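Local coordinates for GAF domain/HD domain protein (Geobacter sulfurreducens, PDB 3EEA), which is of unknown function, perhaps a phosphatase as a whole protein, and is represented by its GAF domain, at residues 24-28 and 29-33; 11-14 and 15-18; 134-137 and 138-141; 150-153 and 154-157. One frame throughout, in Å; residues are numbered along the deposited sequence.

Interaction 1: residues 24-28 and 29-33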
loop_
_atom_site.group_PDB
_atom_site.type_symbol
_atom_site.label_atom_id
_atom_site.label_comp_id
_atom_site.label_asym_id
_atom_site.label_seq_id
_atom_site.Cartn_x
_atom_site.Cartn_y
_atom_site.Cartn_z
ATOM N N LEU A 24 1.970 -1.680 -7.220
ATOM C CA LEU A 24 1.664 -2.461 -6.018
ATOM C C LEU A 24 0.404 -3.311 -6.201
ATOM O O LEU A 24 0.405 -4.493 -5.828
ATOM C CB LEU A 24 1.505 -1.561 -4.806
ATOM C CG LEU A 24 1.399 -2.259 -3.465
ATOM C CD1 LEU A 24 2.609 -3.169 -3.253
ATOM C CD2 LEU A 24 1.228 -1.224 -2.360
ATOM N N LEU A 25 -0.654 -2.727 -6.774
ATOM C CA LEU A 25 -1.877 -3.489 -7.058
ATOM C C LEU A 25 -1.544 -4.683 -7.954
ATOM O O LEU A 25 -2.007 -5.798 -7.645
ATOM C CB LEU A 25 -2.959 -2.667 -7.709
ATOM C CG LEU A 25 -3.551 -1.611 -6.791
ATOM C CD1 LEU A 25 -4.364 -0.642 -7.688
ATOM C CD2 LEU A 25 -4.379 -2.263 -5.654
ATOM N N ARG A 26 -0.774 -4.457 -9.015
ATOM C CA ARG A 26 -0.451 -5.583 -9.927
ATOM C C ARG A 26 0.348 -6.716 -9.257
ATOM O O ARG A 26 0.253 -7.897 -9.659
ATOM C CB ARG A 26 0.216 -5.098 -11.203
ATOM C CG ARG A 26 -0.847 -4.518 -12.122
ATOM C CD ARG A 26 -0.354 -4.026 -13.466
ATOM N NE ARG A 26 0.182 -5.055 -14.368
ATOM C CZ ARG A 26 -0.539 -5.875 -15.134
ATOM N NH1 ARG A 26 -1.858 -5.855 -15.121
ATOM N NH2 ARG A 26 0.070 -6.743 -15.919
ATOM N N LYS A 27 1.184 -6.351 -8.307
ATOM C CA LYS A 27 1.956 -7.314 -7.526
ATOM C C LYS A 27 1.121 -8.052 -6.485
ATOM O O LYS A 27 1.448 -9.205 -6.104
ATOM C CB LYS A 27 3.100 -6.613 -6.856
ATOM C CG LYS A 27 4.186 -6.187 -7.824
ATOM C CD LYS A 27 5.335 -5.686 -7.020
ATOM C CE LYS A 27 6.345 -5.022 -7.886
ATOM N NZ LYS A 27 7.445 -4.651 -6.973
ATOM N N LEU A 28 0.053 -7.423 -6.007
ATOM C CA LEU A 28 -0.759 -8.043 -4.958
ATOM C C LEU A 28 -1.955 -8.834 -5.479
ATOM O O LEU A 28 -2.452 -9.711 -4.790
ATOM C CB LEU A 28 -1.292 -6.947 -4.005
ATOM C CG LEU A 28 -0.198 -6.352 -3.124
ATOM C CD1 LEU A 28 -0.730 -5.197 -2.316
ATOM C CD2 LEU A 28 0.454 -7.488 -2.261
ATOM N N VAL A 29 -2.454 -8.475 -6.661
ATOM C CA VAL A 29 -3.680 -9.062 -7.195
ATOM C C VAL A 29 -3.421 -9.364 -8.646
ATOM O O VAL A 29 -2.975 -8.504 -9.381
ATOM C CB VAL A 29 -4.891 -8.089 -7.050
ATOM C CG1 VAL A 29 -6.186 -8.709 -7.665
ATOM C CG2 VAL A 29 -5.157 -7.689 -5.568
ATOM N N LYS A 30 -3.657 -10.606 -9.066
ATOM C CA LYS A 30 -3.468 -10.993 -10.486
ATOM C C LYS A 30 -4.473 -10.230 -11.360
ATOM O O LYS A 30 -5.695 -10.274 -11.139
ATOM C CB LYS A 30 -3.626 -12.516 -10.669
ATOM C CG LYS A 30 -2.505 -13.275 -9.982
ATOM C CD LYS A 30 -2.613 -14.816 -10.103
ATOM C CE LYS A 30 -1.423 -15.530 -9.400
ATOM N NZ LYS A 30 -1.528 -17.034 -9.490
ATOM N N THR A 31 -3.952 -9.502 -12.343
ATOM C CA THR A 31 -4.785 -8.682 -13.211
ATOM C C THR A 31 -4.184 -8.640 -14.618
ATOM O O THR A 31 -2.952 -8.773 -14.782
ATOM C CB THR A 31 -4.835 -7.197 -12.669
ATOM O OG1 THR A 31 -3.558 -6.563 -12.869
ATOM C CG2 THR A 31 -5.131 -7.157 -11.218
ATOM N N ARG A 32 -5.019 -8.474 -15.632
ATOM C CA ARG A 32 -4.516 -8.232 -16.978
ATOM C C ARG A 32 -4.039 -6.777 -17.145
ATOM O O ARG A 32 -2.949 -6.484 -17.694
ATOM C CB ARG A 32 -5.611 -8.578 -17.942
ATOM C CG ARG A 32 -5.282 -8.440 -19.406
ATOM C CD ARG A 32 -6.518 -8.671 -20.196
ATOM N NE ARG A 32 -6.292 -8.413 -21.608
ATOM C CZ ARG A 32 -5.776 -9.311 -22.453
ATOM N NH1 ARG A 32 -5.392 -10.513 -22.014
ATOM N NH2 ARG A 32 -5.610 -8.988 -23.730
ATOM N N TRP A 33 -4.865 -5.845 -16.705
ATOM C CA TRP A 33 -4.476 -4.451 -16.746
ATOM C C TRP A 33 -5.240 -3.617 -15.719
ATOM O O TRP A 33 -6.206 -4.122 -15.100
ATOM C CB TRP A 33 -4.691 -3.872 -18.123
ATOM C CG TRP A 33 -5.982 -4.042 -18.757
ATOM C CD1 TRP A 33 -6.226 -4.812 -19.886
ATOM C CD2 TRP A 33 -7.214 -3.294 -18.524
ATOM N NE1 TRP A 33 -7.513 -4.677 -20.272
ATOM C CE2 TRP A 33 -8.155 -3.755 -19.473
ATOM C CE3 TRP A 33 -7.630 -2.364 -17.552
ATOM C CZ2 TRP A 33 -9.474 -3.290 -19.520
ATOM C CZ3 TRP A 33 -8.958 -1.891 -17.590
ATOM C CH2 TRP A 33 -9.873 -2.376 -18.559
HETATM O O HOH W 1 -1.050 -8.562 -11.899
#

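Interaction 2: residues 11-14 and 15-18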
loop_
_atom_site.group_PDB
_atom_site.type_symbol
_atom_site.label_atom_id
_atom_site.label_comp_id
_atom_site.label_asym_id
_atom_site.label_seq_id
_atom_site.Cartn_x
_atom_site.Cartn_y
_atom_site.Cartn_z
ATOM N N LEU A 11 6.926 17.743 -4.312
ATOM C CA LEU A 11 6.212 17.194 -3.181
ATOM C C LEU A 11 4.766 16.924 -3.538
ATOM O O LEU A 11 4.017 16.412 -2.715
ATOM C CB LEU A 11 6.253 18.171 -2.009
ATOM C CG LEU A 11 7.617 18.646 -1.547
ATOM C CD1 LEU A 11 7.460 19.719 -0.495
ATOM C CD2 LEU A 11 8.400 17.474 -1.002
ATOM N N THR A 12 4.347 17.294 -4.748
ATOM C CA THR A 12 2.948 17.121 -5.144
ATOM C C THR A 12 2.814 16.342 -6.426
ATOM O O THR A 12 1.881 16.572 -7.163
ATOM C CB THR A 12 2.215 18.494 -5.287
ATOM O OG1 THR A 12 2.880 19.283 -6.289
ATOM C CG2 THR A 12 2.170 19.216 -3.960
ATOM N N ASP A 13 3.675 15.356 -6.643
ATOM C CA ASP A 13 3.725 14.636 -7.905
ATOM C C ASP A 13 2.719 13.479 -7.892
ATOM O O ASP A 13 3.000 12.332 -7.515
ATOM C CB ASP A 13 5.148 14.154 -8.193
ATOM C CG ASP A 13 5.304 13.595 -9.603
ATOM O OD1 ASP A 13 4.291 13.151 -10.188
ATOM O OD2 ASP A 13 6.462 13.564 -10.072
ATOM N N VAL A 14 1.523 13.817 -8.297
ATOM C CA VAL A 14 0.418 12.861 -8.315
ATOM C C VAL A 14 0.689 11.654 -9.233
ATOM O O VAL A 14 0.243 10.542 -8.944
ATOM C CB VAL A 14 -0.924 13.568 -8.695
ATOM C CG1 VAL A 14 -1.458 14.424 -7.535
ATOM C CG2 VAL A 14 -0.756 14.426 -9.920
ATOM N N ASP A 15 1.398 11.857 -10.341
ATOM C CA ASP A 15 1.648 10.745 -11.264
ATOM C C ASP A 15 2.573 9.697 -10.656
ATOM O O ASP A 15 2.391 8.518 -10.905
ATOM C CB ASP A 15 2.128 11.214 -12.655
ATOM C CG ASP A 15 2.170 10.075 -13.675
ATOM O OD1 ASP A 15 1.191 9.284 -13.798
ATOM O OD2 ASP A 15 3.219 9.918 -14.327
ATOM N N GLU A 16 3.553 10.083 -9.843
ATOM C CA GLU A 16 4.392 9.060 -9.193
ATOM C C GLU A 16 3.560 8.250 -8.168
ATOM O O GLU A 16 3.827 7.088 -7.999
ATOM C CB GLU A 16 5.605 9.608 -8.463
ATOM C CG GLU A 16 6.682 10.178 -9.345
ATOM C CD GLU A 16 7.519 9.120 -10.035
ATOM O OE1 GLU A 16 7.710 7.991 -9.495
ATOM O OE2 GLU A 16 8.035 9.460 -11.103
ATOM N N VAL A 17 2.627 8.896 -7.481
ATOM C CA VAL A 17 1.709 8.218 -6.552
ATOM C C VAL A 17 0.884 7.157 -7.339
ATOM O O VAL A 17 0.763 5.994 -6.911
ATOM C CB VAL A 17 0.812 9.211 -5.798
ATOM C CG1 VAL A 17 -0.229 8.481 -4.904
ATOM C CG2 VAL A 17 1.679 10.181 -4.881
ATOM N N ILE A 18 0.357 7.550 -8.498
ATOM C CA ILE A 18 -0.473 6.629 -9.323
ATOM C C ILE A 18 0.344 5.476 -9.935
ATOM O O ILE A 18 -0.116 4.343 -9.991
ATOM C CB ILE A 18 -1.276 7.413 -10.423
ATOM C CG1 ILE A 18 -2.303 8.325 -9.753
ATOM C CG2 ILE A 18 -1.905 6.411 -11.411
ATOM C CD1 ILE A 18 -3.109 7.703 -8.697
#

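Interaction 3: residues 134-137 and 138-141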
loop_
_atom_site.group_PDB
_atom_site.type_symbol
_atom_site.label_atom_id
_atom_site.label_comp_id
_atom_site.label_asym_id
_atom_site.label_seq_id
_atom_site.Cartn_x
_atom_site.Cartn_y
_atom_site.Cartn_z
ATOM N N PRO A 134 -13.612 -14.394 -11.047
ATOM C CA PRO A 134 -13.788 -12.961 -10.797
ATOM C C PRO A 134 -12.998 -12.493 -9.566
ATOM O O PRO A 134 -12.589 -13.315 -8.710
ATOM C CB PRO A 134 -15.306 -12.805 -10.559
ATOM C CG PRO A 134 -15.810 -14.159 -10.293
ATOM C CD PRO A 134 -14.860 -15.160 -10.871
ATOM N N PHE A 135 -12.763 -11.190 -9.468
ATOM C CA PHE A 135 -12.152 -10.653 -8.262
ATOM C C PHE A 135 -13.003 -11.051 -7.045
ATOM O O PHE A 135 -14.229 -10.846 -7.041
ATOM C CB PHE A 135 -11.991 -9.149 -8.344
ATOM C CG PHE A 135 -11.108 -8.675 -9.490
ATOM C CD1 PHE A 135 -9.735 -8.678 -9.389
ATOM C CD2 PHE A 135 -11.681 -8.256 -10.670
ATOM C CE1 PHE A 135 -8.958 -8.232 -10.441
ATOM C CE2 PHE A 135 -10.909 -7.821 -11.739
ATOM C CZ PHE A 135 -9.553 -7.789 -11.615
ATOM N N SER A 136 -12.346 -11.633 -6.056
ATOM C CA SER A 136 -12.970 -12.096 -4.778
ATOM C C SER A 136 -13.171 -10.928 -3.797
ATOM O O SER A 136 -12.588 -9.834 -3.945
ATOM C CB SER A 136 -12.095 -13.152 -4.137
ATOM O OG SER A 136 -10.838 -12.647 -3.645
ATOM N N ASP A 137 -13.980 -11.161 -2.765
ATOM C CA ASP A 137 -14.128 -10.181 -1.703
ATOM C C ASP A 137 -12.761 -9.902 -1.062
ATOM O O ASP A 137 -12.495 -8.763 -0.691
ATOM C CB ASP A 137 -15.061 -10.676 -0.615
ATOM C CG ASP A 137 -16.552 -10.630 -1.034
ATOM O OD1 ASP A 137 -16.879 -10.467 -2.237
ATOM O OD2 ASP A 137 -17.370 -10.827 -0.109
ATOM N N ALA A 138 -11.945 -10.932 -0.851
ATOM C CA ALA A 138 -10.617 -10.737 -0.255
ATOM C C ALA A 138 -9.697 -9.827 -1.095
ATOM O O ALA A 138 -9.033 -8.899 -0.553
ATOM C CB ALA A 138 -9.916 -12.069 -0.024
ATOM N N GLU A 139 -9.682 -10.081 -2.395
ATOM C CA GLU A 139 -8.911 -9.253 -3.333
ATOM C C GLU A 139 -9.458 -7.831 -3.373
ATOM O O GLU A 139 -8.695 -6.841 -3.323
ATOM C CB GLU A 139 -8.964 -9.835 -4.736
ATOM C CG GLU A 139 -8.115 -11.086 -4.909
ATOM C CD GLU A 139 -8.385 -11.825 -6.231
ATOM O OE1 GLU A 139 -9.516 -11.782 -6.785
ATOM O OE2 GLU A 139 -7.432 -12.434 -6.746
ATOM N N THR A 140 -10.790 -7.700 -3.428
ATOM C CA THR A 140 -11.421 -6.404 -3.494
ATOM C C THR A 140 -11.134 -5.571 -2.218
ATOM O O THR A 140 -11.007 -4.345 -2.285
ATOM C CB THR A 140 -12.941 -6.527 -3.826
ATOM O OG1 THR A 140 -13.043 -7.229 -5.084
ATOM C CG2 THR A 140 -13.570 -5.169 -3.977
ATOM N N ALA A 141 -11.093 -6.212 -1.069
ATOM C CA ALA A 141 -10.821 -5.510 0.191
ATOM C C ALA A 141 -9.441 -4.828 0.140
ATOM O O ALA A 141 -9.318 -3.665 0.513
ATOM C CB ALA A 141 -10.879 -6.459 1.361
#

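Interaction 4: residues 150-153 and 154-157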
loop_
_atom_site.group_PDB
_atom_site.type_symbol
_atom_site.label_atom_id
_atom_site.label_comp_id
_atom_site.label_asym_id
_atom_site.label_seq_id
_atom_site.Cartn_x
_atom_site.Cartn_y
_atom_site.Cartn_z
ATOM N N ALA A 150 -4.169 5.919 -1.611
ATOM C CA ALA A 150 -3.669 6.735 -2.696
ATOM C C ALA A 150 -4.551 7.933 -2.902
ATOM O O ALA A 150 -4.034 9.066 -3.126
ATOM C CB ALA A 150 -3.534 5.893 -4.052
ATOM N N ALA A 151 -5.880 7.761 -2.803
ATOM C CA ALA A 151 -6.801 8.856 -2.974
ATOM C C ALA A 151 -6.569 9.963 -1.950
ATOM O O ALA A 151 -6.600 11.152 -2.300
ATOM C CB ALA A 151 -8.302 8.365 -2.912
ATOM N N LEU A 152 -6.320 9.600 -0.697
ATOM C CA LEU A 152 -6.113 10.583 0.354
ATOM C C LEU A 152 -4.836 11.418 0.101
ATOM O O LEU A 152 -4.807 12.683 0.214
ATOM C CB LEU A 152 -6.004 9.841 1.676
ATOM C CG LEU A 152 -5.680 10.608 2.918
ATOM C CD1 LEU A 152 -6.718 11.725 3.109
ATOM C CD2 LEU A 152 -5.775 9.517 4.089
ATOM N N VAL A 153 -3.796 10.707 -0.290
ATOM C CA VAL A 153 -2.520 11.331 -0.642
ATOM C C VAL A 153 -2.697 12.300 -1.813
ATOM O O VAL A 153 -2.219 13.460 -1.746
ATOM C CB VAL A 153 -1.426 10.293 -0.987
ATOM C CG1 VAL A 153 -0.130 11.027 -1.487
ATOM C CG2 VAL A 153 -1.033 9.441 0.276
ATOM N N VAL A 154 -3.323 11.819 -2.878
ATOM C CA VAL A 154 -3.547 12.616 -4.119
ATOM C C VAL A 154 -4.374 13.840 -3.789
ATOM O O VAL A 154 -4.053 14.955 -4.217
ATOM C CB VAL A 154 -4.191 11.790 -5.264
ATOM C CG1 VAL A 154 -4.632 12.744 -6.450
ATOM C CG2 VAL A 154 -3.158 10.752 -5.787
ATOM N N SER A 155 -5.377 13.669 -2.932
ATOM C CA SER A 155 -6.230 14.798 -2.575
ATOM C C SER A 155 -5.424 15.866 -1.833
ATOM O O SER A 155 -5.515 17.050 -2.184
ATOM C CB SER A 155 -7.459 14.358 -1.818
ATOM O OG SER A 155 -7.162 14.191 -0.460
ATOM N N HIS A 156 -4.563 15.472 -0.883
ATOM C CA HIS A 156 -3.638 16.432 -0.232
ATOM C C HIS A 156 -2.784 17.178 -1.269
ATOM O O HIS A 156 -2.589 18.417 -1.163
ATOM C CB HIS A 156 -2.708 15.791 0.808
ATOM C CG HIS A 156 -3.389 15.284 2.032
ATOM N ND1 HIS A 156 -2.838 14.306 2.835
ATOM C CD2 HIS A 156 -4.594 15.583 2.575
ATOM C CE1 HIS A 156 -3.669 14.037 3.829
ATOM N NE2 HIS A 156 -4.745 14.796 3.693
ATOM N N MET A 157 -2.263 16.452 -2.255
ATOM C CA MET A 157 -1.424 17.053 -3.311
ATOM C C MET A 157 -2.201 18.013 -4.264
ATOM O O MET A 157 -1.669 19.048 -4.674
ATOM C CB MET A 157 -0.787 15.960 -4.149
ATOM C CG MET A 157 0.181 15.055 -3.406
ATOM S SD MET A 157 1.040 13.774 -4.409
ATOM C CE MET A 157 2.323 13.217 -3.252
#

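Interaction 1: residues 24-28 and 29-33
Arg26 and Thr31 lie obliquely across one another where the chain leaves helix 14-28 and turns into the connection to strand 33-39. The arginine sets out away from the loop, but its chain bends at chi3 (65°) and brings the guanidinium back over residues 31-33. NH1 then sits 2.9 Å from Thr31 OG1 and 2.9 Å from the backbone atom Arg32 O, while CG of Arg26 passes 3.5 Å from the same threonine OG1. The guanidinium plane is turned obliquely to both oxygens, and water 1 lies above one of its faces. That water also ties the two parts of the chain together: it donates to Arg26 O at 2.7 Å and accepts from Thr31 N at 3.1 Å, so the loop amide is served although the helix has ended. The last helical bond runs from Val29 N to Leu25 O (2.9 Å). Val29 then leaves helical geometry, and its CG2 stands 4.2 Å from CB of Leu28. At the far end, Arg32 and Trp33 form a classic beta bulge opposite Ala127; both line a pocket occupied by a polyether (PG6), probably from the crystallisation liquor. Leu25 and Leu28 pack on Leu146 of helix 137-158, Val29 on Ile143 of that helix, Thr31 on Met126 of strand 119-129, and Leu28 on Leu28 of the second subunit.

Interaction 2: residues 11-14 and 15-18
Asp13 reaches forward to Glu16 as the N-cap of helix 14-28, the first long helix of this GAF domain, and is itself the centre of an inverse gamma turn. From CB the side chain runs with CG anti to the backbone N (chi1 -171°), which carries the carboxylate forward over the first turn. CG comes within 3.7 Å of Glu16 CG. Beyond it the two oxygens part company. OD1 takes the capping bond from Glu16 N at 3.2 Å, with an N-H...O angle of 156°; the donor stands well above the carboxylate plane, 61° out of it. The same oxygen has the Asp15 CB methylene 3.8 Å away. OD2 meets carbon instead, resting against Glu16 CG. The glutamate chain bends at chi2. The two side chains pass at a slant, their carboxylate planes perpendicular, and OD2 of Asp13 stays 4.5 Å from OE2 of Glu16, a like-charged pair whose repulsion the amides of the helix start probably soften. Asp13 also offers its backbone oxygen to Glu16 N and Val17 N, both weakly; the first regular-length helical bond comes one residue later, from Ile18 N to Val14 O. The Asp15 carboxylate is engaged elsewhere, in a salt bridge with Arg50. Val14 and Val17 pack on Val154 and Met157 of helix 137-158, while Ile18 lies against Val36 and Phe38 of strand 33-39. Within the first turn, Val17 CG2 rests 3.6 Å from Asp13 O.

Interaction 3: residues 134-137 and 138-141
Ser136 and Glu139 exchange bonds in both directions, each side chain accepting from the other residue's backbone N-H: a capping box at the start of helix 137-158. The serine hydroxyl oxygen, placed between its own backbone N and carbonyl carbon (chi1 68°), receives Glu139 N at 3.1 Å along a nearly straight path. In return, Glu139 extends beyond CG and lays its OE1 2.9 Å from Ser136 N, which meets the carboxylate on its anti side. OG also touches the glutamate chain, 3.4 Å from CG, so the serine also packs on the glutamate chain.

The backbone oxygen Ser136 O is held twice by Thr140. Thr140 N donates to it at 2.8 Å, while Thr140 OG1 gives a second bond of 2.9 Å from above the carbonyl plane. Phe135 crosses Glu139 at about a right angle, its ring plane turned 55° from the carboxylate, and Phe135 CA lies 3.2 Å from Glu139 OE1. The ring packs on Cys108 and Leu110 of strand 107-116. Arg128 joins the group by a salt bridge to Glu139 OE1 and a cation-pi contact with Phe135.

Replacing Glu139 by alanine would probably leave Ser136 N without its acceptor and Arg128 without this carboxylate, and the entry to the helix less firmly set. The shared OE1 couples an otherwise local cap to strand 119-129. Its negative charge, held by the Ser136 amide and Arg128, is likely to be stabilised by both.

Interaction 4: residues 150-153 and 154-157
Leu152 O is gripped by two donors, Ser155 OG at 2.9 Å and His156 N at 3.0 Å, both coming from the same face of its carbonyl plane. The serine hydroxyl reaches back because OG sits between its own backbone N and carbonyl carbon (chi1 83°); its bond approaches at a sharp C=O...O angle of 119°, whereas the histidine amide supplies the regular helical bond. The same oxygen lies 3.5 Å above one face of the His156 imidazole, offset toward the rim. Leu152 and His156 run side by side and point the same way, bringing Leu152 CD1 to 3.7 Å from His156 NE2. Val153 and Met157 form a similar pair one residue on: the methionine chain is extended beyond CG, and its CE rests 3.7 Å from Val153 CG1. The imidazole is bonded across the dimer, ND1 to ND1 of His156 in the second subunit, with the two ring planes nearly parallel. Were His156 an alanine, the histidine of the second subunit would probably lose its mate and a gap would open beside Leu152 CD1. Ala150 packs on Leu21 of helix 14-28, and Ala151 lies on Met114 and Val116 of strand 107-116. This is regular i to i+4 alpha-helical packing near the end of the long C-terminal helix of a GAF domain, here with one side devoted to a symmetric dimer contact.

How the interactions relate
From the N terminus, interaction 2 comes first and starts helix 14-28; interaction 1 ends that helix and closes the turn into strand 33-39. Interaction 3 follows strand 119-129 and opens helix 137-158, on which interaction 4 lies further along. All four are local and in series, with none nested or crossing. The loops flanking the two helices meet at one end, where Val29 CG1 of interaction 1 packs on Phe135 CD1 of interaction 3 at 3.9 Å; at the other end the helices themselves touch, through interactions 2 and 4, whose centres are about 9 Å apart. Interactions 1, 2 and 4 all reach the second subunit.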